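Side-chain contacts in ABC transporter, periplasmic substrate-binding protein (Thermotoga maritima, PDB 2HPG), which probably binds a small solute in the periplasm and hands it to a tripartite ATP-independent (TRAP) transporter in the membrane: residues A[117-120]-A[121-125]; A[306-309]-A[310-313]. All coordinates share one frame; numbering follows the deposited sequence.

Contact 1. Residues A[117-120]-A[121-125]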
loop_
_atom_site.group_PDB
_atom_site.type_symbol
_atom_site.label_atom_id
_atom_site.label_comp_id
_atom_site.label_asym_id
_atom_site.label_seq_id
_atom_site.Cartn_x
_atom_site.Cartn_y
_atom_site.Cartn_z
HETATM N N MSE A 117 -3.385 -8.503 -15.705
HETATM C CA MSE A 117 -4.033 -8.093 -14.456
HETATM C C MSE A 117 -5.470 -8.606 -14.455
HETATM O O MSE A 117 -5.935 -9.168 -13.464
HETATM C CB MSE A 117 -4.028 -6.572 -14.273
HETATM C CG MSE A 117 -4.788 -6.053 -13.028
HETATM SE SE MSE A 117 -4.244 -6.851 -11.311
HETATM C CE MSE A 117 -2.353 -6.591 -11.436
ATOM N N GLN A 118 -6.177 -8.416 -15.563
ATOM C CA GLN A 118 -7.545 -8.923 -15.649
ATOM C C GLN A 118 -7.611 -10.426 -15.365
ATOM O O GLN A 118 -8.546 -10.899 -14.702
ATOM C CB GLN A 118 -8.175 -8.569 -16.985
ATOM C CG GLN A 118 -8.607 -7.111 -17.039
ATOM C CD GLN A 118 -8.827 -6.618 -18.450
ATOM O OE1 GLN A 118 -8.776 -7.396 -19.417
ATOM N NE2 GLN A 118 -9.062 -5.316 -18.587
ATOM N N LYS A 119 -6.607 -11.168 -15.822
ATOM C CA LYS A 119 -6.519 -12.581 -15.497
ATOM C C LYS A 119 -6.431 -12.787 -13.986
ATOM O O LYS A 119 -7.255 -13.483 -13.399
ATOM C CB LYS A 119 -5.317 -13.241 -16.170
ATOM C CG LYS A 119 -5.124 -14.696 -15.758
ATOM C CD LYS A 119 -3.968 -15.356 -16.469
ATOM C CE LYS A 119 -2.641 -15.009 -15.808
ATOM N NZ LYS A 119 -1.460 -15.484 -16.600
ATOM N N TRP A 120 -5.429 -12.180 -13.357
ATOM C CA TRP A 120 -5.204 -12.356 -11.915
ATOM C C TRP A 120 -6.436 -12.018 -11.100
ATOM O O TRP A 120 -6.696 -12.669 -10.100
ATOM C CB TRP A 120 -4.064 -11.456 -11.422
ATOM C CG TRP A 120 -2.726 -11.781 -11.976
ATOM C CD1 TRP A 120 -2.309 -12.982 -12.457
ATOM C CD2 TRP A 120 -1.600 -10.898 -12.065
ATOM N NE1 TRP A 120 -1.002 -12.900 -12.860
ATOM C CE2 TRP A 120 -0.541 -11.632 -12.631
ATOM C CE3 TRP A 120 -1.392 -9.560 -11.732
ATOM C CZ2 TRP A 120 0.720 -11.068 -12.877
ATOM C CZ3 TRP A 120 -0.147 -8.996 -11.970
ATOM C CH2 TRP A 120 0.897 -9.754 -12.531
ATOM N N LEU A 121 -7.169 -10.985 -11.518
ATOM C CA LEU A 121 -8.341 -10.518 -10.787
ATOM C C LEU A 121 -9.518 -11.469 -10.942
ATOM O O LEU A 121 -10.365 -11.562 -10.054
ATOM C CB LEU A 121 -8.749 -9.116 -11.244
ATOM C CG LEU A 121 -7.720 -8.016 -10.991
ATOM C CD1 LEU A 121 -8.258 -6.662 -11.471
ATOM C CD2 LEU A 121 -7.303 -7.982 -9.519
ATOM N N LYS A 122 -9.573 -12.150 -12.081
ATOM C CA LYS A 122 -10.583 -13.168 -12.327
ATOM C C LYS A 122 -10.298 -14.418 -11.509
ATOM O O LYS A 122 -11.228 -15.056 -11.039
ATOM C CB LYS A 122 -10.617 -13.530 -13.809
ATOM C CG LYS A 122 -11.772 -14.430 -14.201
ATOM C CD LYS A 122 -11.892 -14.507 -15.718
ATOM C CE LYS A 122 -13.040 -15.392 -16.173
ATOM N NZ LYS A 122 -13.190 -15.328 -17.658
ATOM N N GLU A 123 -9.018 -14.765 -11.354
ATOM C CA GLU A 123 -8.595 -15.884 -10.502
ATOM C C GLU A 123 -8.862 -15.612 -9.026
ATOM O O GLU A 123 -9.220 -16.520 -8.290
ATOM C CB GLU A 123 -7.106 -16.194 -10.689
ATOM C CG GLU A 123 -6.752 -16.681 -12.093
ATOM C CD GLU A 123 -5.245 -16.834 -12.362
ATOM O OE1 GLU A 123 -4.406 -16.567 -11.468
ATOM O OE2 GLU A 123 -4.909 -17.235 -13.502
ATOM N N LEU A 124 -8.676 -14.368 -8.594
ATOM C CA LEU A 124 -8.952 -13.997 -7.209
ATOM C C LEU A 124 -10.435 -14.156 -6.923
ATOM O O LEU A 124 -10.821 -14.646 -5.873
ATOM C CB LEU A 124 -8.517 -12.555 -6.908
ATOM C CG LEU A 124 -7.065 -12.328 -6.472
ATOM C CD1 LEU A 124 -6.789 -10.826 -6.379
ATOM C CD2 LEU A 124 -6.749 -13.026 -5.152
ATOM N N GLU A 125 -11.254 -13.724 -7.868
ATOM C CA GLU A 125 -12.695 -13.797 -7.741
ATOM C C GLU A 125 -13.202 -15.243 -7.772
ATOM O O GLU A 125 -13.907 -15.673 -6.853
ATOM C CB GLU A 125 -13.333 -12.976 -8.853
ATOM C CG GLU A 125 -14.833 -12.775 -8.728
ATOM C CD GLU A 125 -15.292 -11.508 -9.416
ATOM O OE1 GLU A 125 -14.511 -10.966 -10.247
ATOM O OE2 GLU A 125 -16.425 -11.039 -9.129
#

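Contact 2. Residues A[306-309]-A[310-313]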
loop_
_atom_site.group_PDB
_atom_site.type_symbol
_atom_site.label_atom_id
_atom_site.label_comp_id
_atom_site.label_asym_id
_atom_site.label_seq_id
_atom_site.Cartn_x
_atom_site.Cartn_y
_atom_site.Cartn_z
ATOM N N GLY A 306 9.997 -15.671 -7.033
ATOM C CA GLY A 306 9.450 -16.195 -8.282
ATOM C C GLY A 306 8.499 -15.252 -8.991
ATOM O O GLY A 306 7.509 -15.701 -9.589
ATOM N N LEU A 307 8.809 -13.956 -8.957
ATOM C CA LEU A 307 7.924 -12.909 -9.487
ATOM C C LEU A 307 8.525 -12.077 -10.615
ATOM O O LEU A 307 7.909 -11.114 -11.071
ATOM C CB LEU A 307 7.478 -11.978 -8.351
ATOM C CG LEU A 307 6.735 -12.689 -7.219
ATOM C CD1 LEU A 307 6.533 -11.784 -6.015
ATOM C CD2 LEU A 307 5.413 -13.222 -7.740
ATOM N N GLU A 308 9.705 -12.451 -11.094
ATOM C CA GLU A 308 10.351 -11.705 -12.186
ATOM C C GLU A 308 9.572 -11.863 -13.507
ATOM O O GLU A 308 9.343 -10.884 -14.227
ATOM C CB GLU A 308 11.822 -12.135 -12.309
ATOM C CG GLU A 308 12.686 -11.289 -13.263
ATOM C CD GLU A 308 12.813 -9.799 -12.890
ATOM O OE1 GLU A 308 12.838 -9.441 -11.685
ATOM O OE2 GLU A 308 12.922 -8.980 -13.836
ATOM N N ASN A 309 9.112 -13.078 -13.799
ATOM C CA ASN A 309 8.231 -13.282 -14.960
ATOM C C ASN A 309 6.996 -12.407 -14.877
ATOM O O ASN A 309 6.591 -11.789 -15.878
ATOM C CB ASN A 309 7.825 -14.762 -15.112
ATOM C CG ASN A 309 8.829 -15.570 -15.932
ATOM O OD1 ASN A 309 9.512 -15.028 -16.805
ATOM N ND2 ASN A 309 8.908 -16.873 -15.661
ATOM N N ALA A 310 6.411 -12.327 -13.678
ATOM C CA ALA A 310 5.235 -11.478 -13.444
ATOM C C ALA A 310 5.490 -10.026 -13.801
ATOM O O ALA A 310 4.660 -9.393 -14.430
ATOM C CB ALA A 310 4.773 -11.590 -11.979
ATOM N N LEU A 311 6.632 -9.492 -13.371
ATOM C CA LEU A 311 7.021 -8.095 -13.675
ATOM C C LEU A 311 7.165 -7.874 -15.185
ATOM O O LEU A 311 6.587 -6.951 -15.771
ATOM C CB LEU A 311 8.347 -7.761 -12.969
ATOM C CG LEU A 311 9.002 -6.402 -13.271
ATOM C CD1 LEU A 311 8.165 -5.265 -12.728
ATOM C CD2 LEU A 311 10.410 -6.345 -12.712
ATOM N N ASN A 312 7.942 -8.748 -15.806
ATOM C CA ASN A 312 8.194 -8.700 -17.254
ATOM C C ASN A 312 6.907 -8.771 -18.062
ATOM O O ASN A 312 6.703 -8.002 -19.029
ATOM C CB ASN A 312 9.138 -9.839 -17.635
ATOM C CG ASN A 312 10.557 -9.590 -17.163
ATOM O OD1 ASN A 312 11.057 -8.468 -17.271
ATOM N ND2 ASN A 312 11.208 -10.619 -16.628
ATOM N N GLN A 313 6.019 -9.664 -17.633
ATOM C CA GLN A 313 4.723 -9.782 -18.268
ATOM C C GLN A 313 3.956 -8.481 -18.188
ATOM O O GLN A 313 3.365 -8.063 -19.167
ATOM C CB GLN A 313 3.909 -10.924 -17.663
ATOM C CG GLN A 313 2.680 -11.267 -18.502
ATOM C CD GLN A 313 3.026 -11.676 -19.949
ATOM O OE1 GLN A 313 3.843 -12.574 -20.173
ATOM N NE2 GLN A 313 2.392 -11.021 -20.923
HETATM O O HOH W 1 6.506 -14.739 -11.838
#

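Contact 1. Residues A[117-120]-A[121-125]
Leu121 lies across the selenium of selenomethionine Met117, one turn back along the amphipathic helix 115-128 of this family 7 extracellular solute-binding protein. CG and CD2 of Leu121 each stand 3.7 Å from Met117 SE, while Leu121 CD1 rests nearer Met117 CG. The Met117 chain leaves with CG anti to its own N and then folds at chi2 (54°) and chi3 (51°), bringing the selenium against the leucine branch. The Leu121 amide donates to Met117 O at 2.9 Å. Lys122 N reaches Gln118 O at 3.1 Å and also makes a weak bond to Lys119 O; its extended side chain leads away from the preceding turn. Glu123 N takes Lys119 O as the main i to i+4 bond. Beside Glu123, Lys119 runs in the same direction, but the pair forms no salt bridge: Lys119 NZ stays 5.0 Å from Glu123 OE2, so any attraction is probably modest. The carboxylate instead lies along the lysine's methylenes, with Glu123 OE2 3.4 Å from Lys119 CG, while its other oxygen, OE1, sits near the plane of the Trp120 indole, 4.3 Å from Trp120 CD1. Leu124 turns its side chain inward against Val132 of strand 130-146 and Val81, on the buried side that also carries Met117 and Trp120, and its backbone closes the next bond, Leu124 N to Trp120 O at 3.0 Å.

Contact 2. Residues A[306-309]-A[310-313]
Glu308 and Asn312, one turn apart at the start of helix 308-318, meet with their flat end groups steeply turned, the carboxylate and amide planes 69° apart. Glu308 OE2 comes to 3.7 Å from Asn312 ND2, a loose approach rather than a hydrogen bond. Asn312 ND2 also lies 3.1 Å from Glu308 O, but at a poor angle; that carbonyl accepts the Asn312 backbone N at 3.0 Å instead. Although Glu308 starts away from the following turn, its bend at chi2 (61°) brings the carboxylate back alongside Leu311, the two chains pointing the same way and Leu311 CD2 3.8 Å from Glu308 OE2. Lys299 forms a long, weak ion pair with Glu308 OE2, which probably offsets its charge in part. Gly306, with positive phi, is the C-prime residue of the Schellman motif that ends helix 291-305, and Leu307 follows as N-cap of the new helix. At this junction a water receives the Ala310 amide at 3.0 Å and donates to Gly306 O, bridging the old helix end to the first turn of the next; Lys82 NZ also bonds Gly306 O. The methyl of Ala310 tucks in beside Leu307 O. Leu311 packs its side chain against Tyr302 of helix 291-305 and Phe92 and Phe95 of helix 92-95, seating helix 308-318 against both.

Each contact is local and partly buried, but contact 1 lies wholly inside helix 115-128, whereas contact 2 takes in the turn before helix 308-318 and its first turn. Apolar packing through selenium marks the buried side of contact 1, and its exposed side carries Gln118, Lys119 and Lys122. Contact 2 buries Leu307, Ala310 and Leu311 and includes a bridging water where one helix gives way to another; its exposed residues are the two asparagines, with no lysine among them. Their centres are about 16 Å apart, yet the two meet: Trp120 CZ2 packs 4.2 Å from Ala310 CB, joining the indole of one helix to the first turn of the other.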